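CRISPR-associated endoribonuclease Cas6 1 (PDB 5YI6) probably cleaves CRISPR repeat transcripts as an endoribonuclease, processing them into the crRNAs that guide adaptive immunity against viruses and other mobile genetic elements. Local coordinates at residues F182-L187 with M207-W212. Sequence-based numbering, arbitrary orientation.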
ATOM      1  N   PHE A 182       5.562  16.011  11.798  1.00 21.27           N
ATOM      2  CA  PHE A 182       4.655  15.189  12.578  1.00 22.21           C
ATOM      3  C   PHE A 182       5.495  14.335  13.509  1.00 24.07           C
ATOM      4  O   PHE A 182       6.724  14.262  13.385  1.00 23.42           O
ATOM      5  CB  PHE A 182       3.741  14.338  11.672  1.00 17.10           C
ATOM      6  CG  PHE A 182       4.412  13.104  11.106  1.00 17.86           C
ATOM      7  CD1 PHE A 182       4.113  11.844  11.614  1.00 23.36           C
ATOM      8  CD2 PHE A 182       5.311  13.193  10.038  1.00 19.82           C
ATOM      9  CE1 PHE A 182       4.709  10.705  11.089  1.00 23.07           C
ATOM     10  CE2 PHE A 182       5.890  12.049   9.497  1.00 19.65           C
ATOM     11  CZ  PHE A 182       5.605  10.809  10.031  1.00 21.98           C
ATOM     12  N   GLU A 183       4.817  13.702  14.476  1.00 19.28           N
ATOM     13  CA  GLU A 183       5.441  12.770  15.406  1.00 18.97           C
ATOM     14  C   GLU A 183       4.509  11.576  15.566  1.00 17.56           C
ATOM     15  O   GLU A 183       3.346  11.614  15.152  1.00 18.41           O
ATOM     16  CB  GLU A 183       5.713  13.423  16.772  1.00 22.07           C
ATOM     17  CG  GLU A 183       6.428  14.778  16.688  1.00 24.31           C
ATOM     18  CD  GLU A 183       7.905  14.671  16.313  1.00 25.34           C
ATOM     19  OE1 GLU A 183       8.465  13.547  16.286  1.00 22.36           O
ATOM     20  OE2 GLU A 183       8.525  15.738  16.096  1.00 25.15           O
ATOM     21  N   PHE A 184       5.036  10.511  16.161  1.00 23.66           N
ATOM     22  CA  PHE A 184       4.215   9.335  16.336  1.00 22.65           C
ATOM     23  C   PHE A 184       4.704   8.502  17.501  1.00 25.54           C
ATOM     24  O   PHE A 184       5.834   8.638  17.975  1.00 21.80           O
ATOM     25  CB  PHE A 184       4.143   8.497  15.043  1.00 17.74           C
ATOM     26  CG  PHE A 184       5.440   7.885  14.598  1.00 19.14           C
ATOM     27  CD1 PHE A 184       5.741   6.559  14.878  1.00 19.42           C
ATOM     28  CD2 PHE A 184       6.325   8.616  13.796  1.00 21.17           C
ATOM     29  CE1 PHE A 184       6.948   5.986  14.404  1.00 22.82           C
ATOM     30  CE2 PHE A 184       7.503   8.056  13.318  1.00 20.74           C
ATOM     31  CZ  PHE A 184       7.827   6.733  13.614  1.00 20.10           C
ATOM     32  N   GLU A 185       3.832   7.603  17.940  1.00 23.19           N
ATOM     33  CA  GLU A 185       4.173   6.655  18.985  1.00 20.84           C
ATOM     34  C   GLU A 185       3.695   5.290  18.526  1.00 20.11           C
ATOM     35  O   GLU A 185       2.506   5.113  18.230  1.00 23.53           O
ATOM     36  CB  GLU A 185       3.540   7.029  20.322  1.00 25.34           C
ATOM     37  CG  GLU A 185       3.837   5.994  21.391  1.00 38.13           C
ATOM     38  CD  GLU A 185       3.101   6.259  22.700  1.00 56.01           C
ATOM     39  OE1 GLU A 185       2.438   7.320  22.817  1.00 59.84           O
ATOM     40  OE2 GLU A 185       3.191   5.398  23.606  1.00 62.25           O
ATOM     41  N   VAL A 186       4.620   4.345  18.463  1.00 23.46           N
ATOM     42  CA  VAL A 186       4.304   2.982  18.056  1.00 29.19           C
ATOM     43  C   VAL A 186       3.614   2.288  19.221  1.00 28.05           C
ATOM     44  O   VAL A 186       4.172   2.192  20.319  1.00 24.97           O
ATOM     45  CB  VAL A 186       5.572   2.226  17.630  1.00 25.73           C
ATOM     46  CG1 VAL A 186       5.236   0.765  17.217  1.00 26.61           C
ATOM     47  CG2 VAL A 186       6.254   2.963  16.510  1.00 26.11           C
ATOM     48  N   LEU A 187       2.401   1.804  18.985  1.00 21.27           N
ATOM     49  CA  LEU A 187       1.685   1.070  20.017  1.00 25.04           C
ATOM     50  C   LEU A 187       1.952  -0.416  19.927  1.00 28.10           C
ATOM     51  O   LEU A 187       1.974  -1.102  20.957  1.00 31.28           O
ATOM     52  CB  LEU A 187       0.183   1.312  19.901  1.00 25.72           C
ATOM     53  CG  LEU A 187      -0.212   2.783  19.927  1.00 28.60           C
ATOM     54  CD1 LEU A 187      -1.686   2.909  19.810  1.00 24.57           C
ATOM     55  CD2 LEU A 187       0.301   3.441  21.219  1.00 31.40           C
ATOM     56  N   MET A 207       2.096  -2.566  11.847  1.00 16.14           N
ATOM     57  CA  MET A 207       2.157  -1.784  13.079  1.00 21.26           C
ATOM     58  C   MET A 207       0.931  -0.911  13.273  1.00 22.40           C
ATOM     59  O   MET A 207       0.177  -0.603  12.338  1.00 21.25           O
ATOM     60  CB  MET A 207       3.433  -0.931  13.145  1.00 26.06           C
ATOM     61  CG  MET A 207       3.610  -0.001  12.004  1.00 26.75           C
ATOM     62  SD  MET A 207       5.306   0.694  12.005  1.00 31.41           S
ATOM     63  CE  MET A 207       5.193   1.800  13.345  1.00 22.92           C
ATOM     64  N   VAL A 208       0.736  -0.557  14.542  1.00 17.02           N
ATOM     65  CA  VAL A 208      -0.299   0.351  15.006  1.00 19.77           C
ATOM     66  C   VAL A 208       0.410   1.492  15.719  1.00 21.60           C
ATOM     67  O   VAL A 208       1.279   1.245  16.579  1.00 21.22           O
ATOM     68  CB  VAL A 208      -1.281  -0.344  15.966  1.00 20.87           C
ATOM     69  CG1 VAL A 208      -2.374   0.628  16.357  1.00 21.70           C
ATOM     70  CG2 VAL A 208      -1.865  -1.592  15.319  1.00 27.98           C
ATOM     71  N   PHE A 209       0.024   2.731  15.385  1.00 20.95           N
ATOM     72  CA  PHE A 209       0.742   3.881  15.934  1.00 18.54           C
ATOM     73  C   PHE A 209      -0.173   5.087  16.040  1.00 25.00           C
ATOM     74  O   PHE A 209      -1.106   5.249  15.259  1.00 21.00           O
ATOM     75  CB  PHE A 209       2.023   4.235  15.123  1.00 17.86           C
ATOM     76  CG  PHE A 209       1.813   4.530  13.635  1.00 18.51           C
ATOM     77  CD1 PHE A 209       1.963   5.826  13.147  1.00 20.35           C
ATOM     78  CD2 PHE A 209       1.576   3.502  12.723  1.00 21.13           C
ATOM     79  CE1 PHE A 209       1.825   6.104  11.767  1.00 22.51           C
ATOM     80  CE2 PHE A 209       1.418   3.769  11.355  1.00 24.83           C
ATOM     81  CZ  PHE A 209       1.555   5.076  10.873  1.00 19.43           C
ATOM     82  N   LYS A 210       0.086   5.915  17.047  1.00 17.58           N
ATOM     83  CA  LYS A 210      -0.585   7.192  17.220  1.00 22.17           C
ATOM     84  C   LYS A 210       0.219   8.261  16.499  1.00 18.67           C
ATOM     85  O   LYS A 210       1.443   8.196  16.490  1.00 19.49           O
ATOM     86  CB  LYS A 210      -0.658   7.549  18.703  1.00 29.16           C
ATOM     87  CG  LYS A 210      -1.709   6.799  19.473  1.00 47.61           C
ATOM     88  CD  LYS A 210      -1.877   7.384  20.862  1.00 55.73           C
ATOM     89  CE  LYS A 210      -0.782   6.883  21.799  1.00 62.98           C
ATOM     90  NZ  LYS A 210       0.468   7.707  21.795  1.00 59.77           N
ATOM     91  N   VAL A 211      -0.464   9.250  15.929  1.00 18.05           N
ATOM     92  CA  VAL A 211       0.217  10.347  15.241  1.00 21.18           C
ATOM     93  C   VAL A 211      -0.289  11.682  15.745  1.00 19.76           C
ATOM     94  O   VAL A 211      -1.442  11.824  16.166  1.00 20.78           O
ATOM     95  CB  VAL A 211       0.055  10.325  13.702  1.00 22.85           C
ATOM     96  CG1 VAL A 211       0.826   9.209  13.096  1.00 27.95           C
ATOM     97  CG2 VAL A 211      -1.472  10.264  13.308  1.00 18.29           C
ATOM     98  N   TRP A 212       0.578  12.686  15.654  1.00 18.17           N
ATOM     99  CA  TRP A 212       0.164  14.048  15.924  1.00 20.33           C
ATOM    100  C   TRP A 212       1.103  14.971  15.136  1.00 20.88           C
ATOM    101  O   TRP A 212       2.148  14.544  14.630  1.00 21.65           O
ATOM    102  CB  TRP A 212       0.156  14.332  17.446  1.00 17.21           C
ATOM    103  CG  TRP A 212       1.495  14.194  18.152  1.00 19.81           C
ATOM    104  CD1 TRP A 212       2.383  15.207  18.416  1.00 20.08           C
ATOM    105  CD2 TRP A 212       2.072  13.013  18.701  1.00 22.27           C
ATOM    106  NE1 TRP A 212       3.461  14.730  19.084  1.00 21.83           N
ATOM    107  CE2 TRP A 212       3.304  13.383  19.275  1.00 25.47           C
ATOM    108  CE3 TRP A 212       1.672  11.665  18.761  1.00 21.10           C
ATOM    109  CZ2 TRP A 212       4.131  12.478  19.906  1.00 25.61           C
ATOM    110  CZ3 TRP A 212       2.496  10.763  19.382  1.00 24.21           C
ATOM    111  CH2 TRP A 212       3.723  11.171  19.944  1.00 24.32           C
TER
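Phe184 and Val211 face each other as a non-hydrogen-bonded antiparallel pair in the hairpin of strands 182-195 and 201-213, part of the sheet in the C-terminal region of this Cas6 protein. On this buried side CB of Phe184 lies 3.9 Å from both Val211 CG1 and Phe209 CD1. The Phe184 and Phe209 rings meet obliquely, with planes 71° apart, and the methyl CE of Met207 reaches Val186 CG2 at 3.5 Å. Helix 158-174 covers much of this side: Leu162 touches Phe184, and Tyr159 stacks on its ring.

The other face, with Glu183, Glu185, Lys210 and Trp212, is more open to solvent. Trp212 CG sits between the backbone N and the carbonyl carbon (chi1 61°), and the indole lies across residues 183-185 of the neighbouring strand. Glu183 CB sits over one face, 3.8 Å from the centroid of the five-membered ring in a CH-pi contact, while Glu185 CB lies at the indole edge. The Glu183 carboxylate leads away to Tyr159 and Lys163. Glu185 and Lys210 run side by side as a salt bridge, but its modelled ends are implausibly close and their exact positions doubtful.

Between the faces, paired backbone bonds join Glu183 with Trp212 and Glu185 with Lys210; Leu187 N adds another to Val208 O at 2.7 Å. These five bonds set the register, which turns Phe184, Phe209 and Val211 toward the interior and leaves the indole packed on Glu183 CB nearer solvent.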